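PDB 1ZYL: stress response kinase A from Escherichia coli, which phosphorylates serine and threonine residues, its own included, using ATP, and probably suppresses the effects of stress linked to reactive oxygen species. Local coordinates for residues 195-200 / 221-226; 68-73 / 142-147; 163-168 / 295-300. All coordinates share one frame; numbering follows the deposited sequence.

Followed from the N terminus, the chain illustrates how a kinase fold is tied together at different depths. Contact 2 opens in helix 64-79 and closes at the loop 142-147, between helices 119-136 and 149-161. Contact 3 then opens at 163-168 and closes only at 295-300, joining the loop between helices 149-161 and 171-188 to the turn before helix 300-316. Nested within it lies contact 1, where strands 196-197 and 223-224 pair. Contacts 1 and 2 are in series, yet their centres are about 9 Å apart and they touch: Arg-144 NH2 probably bonds the carbonyl O of Ala-221, and Asn-223 N probably bonds that of Pro-145. Contact 3 is centred about 32 Å from contact 1.

Contact 1 of 3, residues 195-200 / 221-226; sequences VLRLHG and ARNGPA
Two short antiparallel strands meet here, at a buried place where the chain returns to itself after only twenty intervening residues. Leu-196 and Gly-224 form the hydrogen-bonded pair: Leu-196 N donates to Gly-224 O over 3.2 Å, and Gly-224 N returns the bond to Leu-196 O over 3.1 Å, both in the plane of the accepting carbonyl. Arg-197 and Asn-223 make the neighbouring non-hydrogen-bonded pair, and beyond it Leu-198 N donates to Arg-222 O at 2.9 Å, nearly along the C=O axis (169°).

Leu-198 supplies most of the side-chain packing. Its CB sits 3.5 Å from Arg-222 O, the very oxygen its own N-H holds. From there CG, anti to the carbonyl carbon, lies 3.8 Å from Gly-224 N, and the side chain forks. CD1 settles against CA and C of Gly-224, where a beta carbon would probably crowd it, while CD2 runs on to Ala-226 CA at 3.8 Å. On the face opposite Leu-196, Arg-197 and Asn-223 lie side by side, guanidinium and amide planes 85° apart, their polar ends held by Gln-76 and by the backbone N of Phe-141 respectively.

The pairing resembles that which brackets the catalytic loop and metal site in protein kinases and aminoglycoside phosphotransferases: 195-200 leads directly into Asp-201, the inferred proton acceptor, and 221-226 follows Asp-217, an inferred magnesium ligand.

Contact 2 of 3, residues 68-73 / 142-147; sequences LEEHQF and IHRPTI
Helix 64-79, which follows strand 52-57 much as the regulatory C helix does in protein kinases, meets here the loop between helices 119-136 and 149-161. The carboxylate of Glu-69, carried on a chain extended beyond CG, reaches across to three consecutive backbone N-H groups. OE1 takes two of them: His-143 N arrives at 2.7 Å on the syn lone pair, and Ile-142 N at 2.6 Å from above the carboxylate plane. OE2, less surely placed, accepts from Arg-144 N at 2.8 Å.

The side chain of Arg-144 slides past Glu-69 in the opposite direction, bending at chi2 and chi3 toward Glu-70. There NH1 forms a salt bridge with Glu-70 OE2 at 3.1 Å, carboxylate and guanidinium planes 87° apart, while Glu-70 CB lies over one face of the guanidinium. Arg-144 NE bonds Gln-66 O, and its NH2 the carbonyl oxygens of Asp-219 and Ala-221.

An alanine in place of Glu-69 would remove the acceptor of all three N-H groups and would probably loosen the loop from the helix. So many donors gathered on one carboxylate would be expected to favour its ionised form.

Contact 3 of 3, residues 163-168 / 295-300; sequences ATLIPS and PWLTGE
Far from the annotated sites, the loop between helices 149-161 and 171-188 lies against the 3-10 turn that leads into helix 300-316, an example of two connections packing at the periphery of a helical domain. The closer-knit part is built from two leucines and a proline. Leu-165 and Leu-297 cross at about a right angle and meet tip to tip, CD2 of the first 4.1 Å from CD1 of the second. Both leucines also rest on Trp-285, while Leu-165 touches Met-282 and Leu-297 touches Leu-281, so that helix 266-283 underlies the pair and Leu-297 is buried. Further along, Pro-167 turns its ring toward the partner segment: its CG lies 3.9 Å from Thr-298 O, and Gly-299 O and Glu-300 CA are close by. Trp-303 of helix 300-316 also touches this proline.

The looser, solvent side belongs to the exposed Thr-298 and Glu-300. The other branch of Leu-165, CD1, crosses Thr-298 at about a right angle, 4.0 Å from its OG1. Glu-300 offers Pro-167 the start of its side chain, CG to CG at 4.3 Å.

The backbone bonds named here, Gly-299 N to Trp-296 O and Trp-303 NE1 to Leu-297 O, lie within the turn or run to the helix that follows. What joins the two segments is dispersion and the shedding of water from leucine and proline, an attraction that would favour their proximity but probably imposes little direction.

Contact 1 of 3, residues 195-200 / 221-226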
loop_
_atom_site.group_PDB
_atom_site.type_symbol
_atom_site.label_atom_id
_atom_site.label_comp_id
_atom_site.label_asym_id
_atom_site.label_seq_id
_atom_site.Cartn_x
_atom_site.Cartn_y
_atom_site.Cartn_z
ATOM N N VAL A 195 14.666 -3.878 9.214
ATOM C CA VAL A 195 13.315 -3.340 9.179
ATOM C C VAL A 195 13.369 -1.826 9.291
ATOM O O VAL A 195 14.198 -1.281 10.026
ATOM C CB VAL A 195 12.440 -3.912 10.338
ATOM C CG1 VAL A 195 12.895 -5.310 10.694
ATOM C CG2 VAL A 195 12.493 -3.009 11.549
ATOM N N LEU A 196 12.490 -1.149 8.560
ATOM C CA LEU A 196 12.438 0.305 8.596
ATOM C C LEU A 196 11.069 0.782 8.148
ATOM O O LEU A 196 10.271 0.000 7.645
ATOM C CB LEU A 196 13.498 0.905 7.673
ATOM C CG LEU A 196 13.293 0.483 6.219
ATOM C CD1 LEU A 196 13.992 1.444 5.255
ATOM C CD2 LEU A 196 13.786 -0.943 6.064
ATOM N N ARG A 197 10.810 2.070 8.338
ATOM C CA ARG A 197 9.549 2.671 7.940
ATOM C C ARG A 197 9.523 2.679 6.423
ATOM O O ARG A 197 10.409 3.263 5.803
ATOM C CB ARG A 197 9.451 4.104 8.471
ATOM C CG ARG A 197 8.930 4.204 9.887
ATOM C CD ARG A 197 9.794 5.109 10.756
ATOM N NE ARG A 197 9.685 6.535 10.477
ATOM C CZ ARG A 197 10.618 7.418 10.819
ATOM N NH1 ARG A 197 10.476 8.704 10.548
ATOM N NH2 ARG A 197 11.716 7.004 11.423
ATOM N N LEU A 198 8.508 2.039 5.838
ATOM C CA LEU A 198 8.360 1.941 4.385
ATOM C C LEU A 198 7.172 2.715 3.869
ATOM O O LEU A 198 6.288 3.099 4.630
ATOM C CB LEU A 198 8.145 0.494 3.975
ATOM C CG LEU A 198 9.193 -0.514 4.406
ATOM C CD1 LEU A 198 8.636 -1.920 4.243
ATOM C CD2 LEU A 198 10.464 -0.289 3.586
ATOM N N HIS A 199 7.153 2.935 2.558
ATOM C CA HIS A 199 6.026 3.606 1.935
ATOM C C HIS A 199 4.900 2.586 2.037
ATOM O O HIS A 199 3.729 2.941 2.057
ATOM C CB HIS A 199 6.297 3.906 0.465
ATOM C CG HIS A 199 5.091 4.399 -0.270
ATOM N ND1 HIS A 199 4.673 5.711 -0.219
ATOM C CD2 HIS A 199 4.173 3.740 -1.014
ATOM C CE1 HIS A 199 3.547 5.837 -0.899
ATOM N NE2 HIS A 199 3.221 4.655 -1.390
ATOM N N GLY A 200 5.283 1.312 2.077
ATOM C CA GLY A 200 4.330 0.226 2.226
ATOM C C GLY A 200 3.492 -0.202 1.044
ATOM O O GLY A 200 3.051 -1.344 1.002
ATOM N N ALA A 221 1.964 2.899 4.923
ATOM C CA ALA A 221 3.298 2.882 5.512
ATOM C C ALA A 221 3.303 1.849 6.631
ATOM O O ALA A 221 2.473 1.893 7.534
ATOM C CB ALA A 221 3.653 4.269 6.063
ATOM N N ARG A 222 4.242 0.916 6.560
ATOM C CA ARG A 222 4.342 -0.146 7.545
ATOM C C ARG A 222 5.817 -0.387 7.821
ATOM O O ARG A 222 6.664 0.194 7.154
ATOM C CB ARG A 222 3.702 -1.403 6.954
ATOM C CG ARG A 222 2.824 -2.192 7.905
ATOM C CD ARG A 222 1.866 -3.119 7.152
ATOM N NE ARG A 222 0.928 -2.367 6.331
ATOM C CZ ARG A 222 -0.349 -2.696 6.186
ATOM N NH1 ARG A 222 -1.147 -1.966 5.419
ATOM N NH2 ARG A 222 -0.834 -3.754 6.814
ATOM N N ASN A 223 6.137 -1.203 8.818
ATOM C CA ASN A 223 7.545 -1.513 9.058
ATOM C C ASN A 223 7.812 -2.801 8.271
ATOM O O ASN A 223 7.084 -3.788 8.408
ATOM C CB ASN A 223 7.844 -1.767 10.545
ATOM C CG ASN A 223 7.699 -0.516 11.412
ATOM O OD1 ASN A 223 8.085 0.586 11.014
ATOM N ND2 ASN A 223 7.161 -0.694 12.621
ATOM N N GLY A 224 8.840 -2.794 7.434
ATOM C CA GLY A 224 9.148 -3.984 6.664
ATOM C C GLY A 224 10.513 -3.926 6.012
ATOM O O GLY A 224 11.329 -3.066 6.344
ATOM N N PRO A 225 10.796 -4.838 5.076
ATOM C CA PRO A 225 12.082 -4.878 4.377
ATOM C C PRO A 225 12.094 -3.918 3.196
ATOM O O PRO A 225 11.123 -3.837 2.432
ATOM C CB PRO A 225 12.181 -6.330 3.942
ATOM C CG PRO A 225 10.780 -6.640 3.602
ATOM C CD PRO A 225 9.975 -6.008 4.726
ATOM N N ALA A 226 13.202 -3.198 3.047
ATOM C CA ALA A 226 13.363 -2.229 1.974
ATOM C C ALA A 226 12.803 -2.735 0.649
ATOM O O ALA A 226 12.136 -1.984 -0.064
ATOM C CB ALA A 226 14.826 -1.856 1.827
#

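Contact 2 of 3, residues 68-73 / 142-147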
loop_
_atom_site.group_PDB
_atom_site.type_symbol
_atom_site.label_atom_id
_atom_site.label_comp_id
_atom_site.label_asym_id
_atom_site.label_seq_id
_atom_site.Cartn_x
_atom_site.Cartn_y
_atom_site.Cartn_z
ATOM N N LEU A 68 -0.852 9.226 13.508
ATOM C CA LEU A 68 0.124 10.217 13.941
ATOM C C LEU A 68 1.512 9.789 13.505
ATOM O O LEU A 68 2.335 10.626 13.137
ATOM C CB LEU A 68 0.092 10.393 15.467
ATOM C CG LEU A 68 -1.087 11.178 16.054
ATOM C CD1 LEU A 68 -1.058 11.098 17.575
ATOM C CD2 LEU A 68 -1.035 12.620 15.577
ATOM N N GLU A 69 1.765 8.482 13.552
ATOM C CA GLU A 69 3.059 7.933 13.160
ATOM C C GLU A 69 3.400 8.186 11.690
ATOM O O GLU A 69 4.564 8.414 11.354
ATOM C CB GLU A 69 3.115 6.435 13.459
ATOM C CG GLU A 69 3.541 6.110 14.879
ATOM C CD GLU A 69 3.522 4.621 15.174
ATOM O OE1 GLU A 69 4.028 4.206 16.236
ATOM O OE2 GLU A 69 2.990 3.862 14.346
ATOM N N GLU A 70 2.412 8.146 10.804
ATOM C CA GLU A 70 2.728 8.411 9.414
ATOM C C GLU A 70 2.823 9.921 9.217
ATOM O O GLU A 70 3.682 10.404 8.481
ATOM C CB GLU A 70 1.691 7.797 8.462
ATOM C CG GLU A 70 0.279 8.310 8.618
ATOM C CD GLU A 70 -0.471 8.332 7.299
ATOM O OE1 GLU A 70 -0.051 9.093 6.405
ATOM O OE2 GLU A 70 -1.473 7.592 7.158
ATOM N N HIS A 71 1.943 10.664 9.881
ATOM C CA HIS A 71 1.952 12.123 9.784
ATOM C C HIS A 71 3.335 12.616 10.188
ATOM O O HIS A 71 3.857 13.578 9.636
ATOM C CB HIS A 71 0.912 12.728 10.720
ATOM C CG HIS A 71 -0.446 12.891 10.107
ATOM N ND1 HIS A 71 -1.158 11.836 9.578
ATOM C CD2 HIS A 71 -1.239 13.981 9.984
ATOM C CE1 HIS A 71 -2.332 12.272 9.160
ATOM N NE2 HIS A 71 -2.406 13.569 9.395
ATOM N N GLN A 72 3.915 11.949 11.177
ATOM C CA GLN A 72 5.239 12.292 11.646
ATOM C C GLN A 72 6.177 11.918 10.497
ATOM O O GLN A 72 6.865 12.775 9.934
ATOM C CB GLN A 72 5.564 11.488 12.917
ATOM C CG GLN A 72 6.811 11.947 13.662
ATOM C CD GLN A 72 6.912 13.473 13.760
ATOM O OE1 GLN A 72 5.932 14.157 14.078
ATOM N NE2 GLN A 72 8.105 14.010 13.491
ATOM N N PHE A 73 6.171 10.640 10.129
ATOM C CA PHE A 73 7.020 10.150 9.054
ATOM C C PHE A 73 6.958 11.086 7.846
ATOM O O PHE A 73 7.985 11.573 7.380
ATOM C CB PHE A 73 6.590 8.735 8.660
ATOM C CG PHE A 73 7.553 8.032 7.741
ATOM C CD1 PHE A 73 7.136 6.936 6.996
ATOM C CD2 PHE A 73 8.876 8.445 7.636
ATOM C CE1 PHE A 73 8.020 6.266 6.163
ATOM C CE2 PHE A 73 9.770 7.778 6.804
ATOM C CZ PHE A 73 9.342 6.686 6.066
ATOM N N ILE A 142 5.619 2.203 16.088
ATOM C CA ILE A 142 5.402 1.464 17.318
ATOM C C ILE A 142 3.980 0.970 17.298
ATOM O O ILE A 142 3.685 -0.097 17.827
ATOM C CB ILE A 142 5.621 2.343 18.565
ATOM C CG1 ILE A 142 7.111 2.641 18.735
ATOM C CG2 ILE A 142 5.105 1.631 19.804
ATOM C CD1 ILE A 142 7.425 3.539 19.917
ATOM N N HIS A 143 3.106 1.748 16.666
ATOM C CA HIS A 143 1.693 1.396 16.568
ATOM C C HIS A 143 1.293 0.813 15.215
ATOM O O HIS A 143 0.464 -0.098 15.148
ATOM C CB HIS A 143 0.836 2.614 16.895
ATOM C CG HIS A 143 0.991 3.074 18.305
ATOM N ND1 HIS A 143 0.759 2.247 19.381
ATOM C CD2 HIS A 143 1.399 4.257 18.821
ATOM C CE1 HIS A 143 1.018 2.898 20.501
ATOM N NE2 HIS A 143 1.409 4.119 20.189
ATOM N N ARG A 144 1.873 1.337 14.141
ATOM C CA ARG A 144 1.578 0.829 12.817
ATOM C C ARG A 144 2.116 -0.587 12.717
ATOM O O ARG A 144 3.081 -0.948 13.394
ATOM C CB ARG A 144 2.251 1.678 11.759
ATOM C CG ARG A 144 1.867 3.124 11.806
ATOM C CD ARG A 144 1.882 3.684 10.422
ATOM N NE ARG A 144 0.664 4.435 10.192
ATOM C CZ ARG A 144 -0.088 4.310 9.111
ATOM N NH1 ARG A 144 -1.188 5.043 8.986
ATOM N NH2 ARG A 144 0.259 3.455 8.159
ATOM N N PRO A 145 1.503 -1.413 11.863
ATOM C CA PRO A 145 1.951 -2.797 11.700
ATOM C C PRO A 145 3.370 -2.905 11.177
ATOM O O PRO A 145 3.897 -1.987 10.542
ATOM C CB PRO A 145 0.961 -3.374 10.688
ATOM C CG PRO A 145 -0.249 -2.558 10.876
ATOM C CD PRO A 145 0.293 -1.156 11.068
ATOM N N THR A 146 4.001 -4.030 11.455
ATOM C CA THR A 146 5.331 -4.258 10.931
ATOM C C THR A 146 5.158 -5.554 10.140
ATOM O O THR A 146 4.979 -6.622 10.723
ATOM C CB THR A 146 6.372 -4.375 12.059
ATOM O OG1 THR A 146 7.364 -5.339 11.703
ATOM C CG2 THR A 146 5.709 -4.759 13.352
ATOM N N ILE A 147 5.155 -5.421 8.810
ATOM C CA ILE A 147 4.962 -6.527 7.880
ATOM C C ILE A 147 5.451 -7.862 8.431
ATOM O O ILE A 147 6.570 -7.984 8.936
ATOM C CB ILE A 147 5.643 -6.218 6.510
ATOM C CG1 ILE A 147 4.858 -5.126 5.783
ATOM C CG2 ILE A 147 5.711 -7.465 5.629
ATOM C CD1 ILE A 147 5.389 -4.807 4.393
#

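Contact 3 of 3, residues 163-168 / 295-300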
loop_
_atom_site.group_PDB
_atom_site.type_symbol
_atom_site.label_atom_id
_atom_site.label_comp_id
_atom_site.label_asym_id
_atom_site.label_seq_id
_atom_site.Cartn_x
_atom_site.Cartn_y
_atom_site.Cartn_z
ATOM N N ALA A 163 -15.818 -17.338 5.802
ATOM C CA ALA A 163 -16.094 -16.376 4.734
ATOM C C ALA A 163 -17.533 -16.119 4.289
ATOM O O ALA A 163 -17.976 -14.971 4.294
ATOM C CB ALA A 163 -15.247 -16.724 3.510
ATOM N N THR A 164 -18.250 -17.164 3.886
ATOM C CA THR A 164 -19.627 -17.019 3.405
ATOM C C THR A 164 -19.619 -16.565 1.951
ATOM O O THR A 164 -20.425 -17.021 1.146
ATOM C CB THR A 164 -20.437 -15.943 4.186
ATOM O OG1 THR A 164 -20.799 -16.433 5.481
ATOM C CG2 THR A 164 -21.694 -15.572 3.418
ATOM N N LEU A 165 -18.701 -15.659 1.632
ATOM C CA LEU A 165 -18.589 -15.096 0.294
ATOM C C LEU A 165 -17.870 -16.000 -0.707
ATOM O O LEU A 165 -17.810 -15.700 -1.898
ATOM C CB LEU A 165 -17.884 -13.748 0.385
ATOM C CG LEU A 165 -18.328 -12.690 -0.615
ATOM C CD1 LEU A 165 -19.836 -12.558 -0.569
ATOM C CD2 LEU A 165 -17.673 -11.374 -0.275
ATOM N N ILE A 166 -17.320 -17.103 -0.216
ATOM C CA ILE A 166 -16.620 -18.061 -1.058
ATOM C C ILE A 166 -17.606 -19.176 -1.393
ATOM O O ILE A 166 -18.142 -19.812 -0.496
ATOM C CB ILE A 166 -15.414 -18.687 -0.301
ATOM C CG1 ILE A 166 -14.352 -17.616 -0.003
ATOM C CG2 ILE A 166 -14.823 -19.830 -1.109
ATOM C CD1 ILE A 166 -13.249 -18.068 0.962
ATOM N N PRO A 167 -17.884 -19.407 -2.684
ATOM C CA PRO A 167 -18.816 -20.471 -3.081
ATOM C C PRO A 167 -18.566 -21.781 -2.329
ATOM O O PRO A 167 -17.450 -22.309 -2.324
ATOM C CB PRO A 167 -18.551 -20.608 -4.576
ATOM C CG PRO A 167 -18.341 -19.193 -4.989
ATOM C CD PRO A 167 -17.472 -18.612 -3.855
ATOM N N SER A 168 -19.606 -22.304 -1.691
ATOM C CA SER A 168 -19.488 -23.546 -0.932
ATOM C C SER A 168 -19.007 -24.707 -1.802
ATOM O O SER A 168 -19.361 -24.791 -2.981
ATOM C CB SER A 168 -20.840 -23.904 -0.319
ATOM O OG SER A 168 -21.828 -24.048 -1.335
ATOM N N PRO A 295 -17.702 -6.709 -8.500
ATOM C CA PRO A 295 -18.871 -7.592 -8.606
ATOM C C PRO A 295 -18.541 -9.081 -8.705
ATOM O O PRO A 295 -19.228 -9.909 -8.127
ATOM C CB PRO A 295 -19.574 -7.092 -9.861
ATOM C CG PRO A 295 -19.062 -5.677 -10.031
ATOM C CD PRO A 295 -17.637 -5.803 -9.663
ATOM N N TRP A 296 -17.489 -9.416 -9.440
ATOM C CA TRP A 296 -17.089 -10.809 -9.624
ATOM C C TRP A 296 -16.750 -11.531 -8.329
ATOM O O TRP A 296 -16.909 -12.745 -8.234
ATOM C CB TRP A 296 -15.886 -10.896 -10.575
ATOM C CG TRP A 296 -15.185 -9.585 -10.761
ATOM C CD1 TRP A 296 -15.532 -8.581 -11.621
ATOM C CD2 TRP A 296 -14.058 -9.109 -10.024
ATOM N NE1 TRP A 296 -14.689 -7.509 -11.463
ATOM C CE2 TRP A 296 -13.776 -7.806 -10.487
ATOM C CE3 TRP A 296 -13.257 -9.656 -9.017
ATOM C CZ2 TRP A 296 -12.728 -7.041 -9.975
ATOM C CZ3 TRP A 296 -12.207 -8.893 -8.506
ATOM C CH2 TRP A 296 -11.956 -7.600 -8.986
ATOM N N LEU A 297 -16.287 -10.785 -7.335
ATOM C CA LEU A 297 -15.905 -11.368 -6.056
ATOM C C LEU A 297 -16.893 -12.441 -5.613
ATOM O O LEU A 297 -16.563 -13.291 -4.796
ATOM C CB LEU A 297 -15.809 -10.275 -4.988
ATOM C CG LEU A 297 -14.675 -10.364 -3.959
ATOM C CD1 LEU A 297 -14.802 -11.626 -3.137
ATOM C CD2 LEU A 297 -13.337 -10.337 -4.677
ATOM N N THR A 298 -18.098 -12.416 -6.167
ATOM C CA THR A 298 -19.118 -13.382 -5.790
ATOM C C THR A 298 -19.190 -14.681 -6.596
ATOM O O THR A 298 -19.591 -15.711 -6.056
ATOM C CB THR A 298 -20.510 -12.702 -5.781
ATOM O OG1 THR A 298 -20.907 -12.484 -4.424
ATOM C CG2 THR A 298 -21.560 -13.552 -6.499
ATOM N N GLY A 299 -18.810 -14.644 -7.873
ATOM C CA GLY A 299 -18.879 -15.840 -8.702
ATOM C C GLY A 299 -17.806 -16.887 -8.454
ATOM O O GLY A 299 -16.845 -16.635 -7.732
ATOM N N GLU A 300 -17.965 -18.067 -9.054
ATOM C CA GLU A 300 -16.987 -19.144 -8.894
ATOM C C GLU A 300 -15.752 -18.865 -9.720
ATOM O O GLU A 300 -14.637 -18.967 -9.220
ATOM C CB GLU A 300 -17.525 -20.477 -9.379
ATOM C CG GLU A 300 -18.889 -20.846 -8.922
ATOM C CD GLU A 300 -19.285 -22.178 -9.498
ATOM O OE1 GLU A 300 -19.025 -23.211 -8.836
ATOM O OE2 GLU A 300 -19.827 -22.190 -10.629
#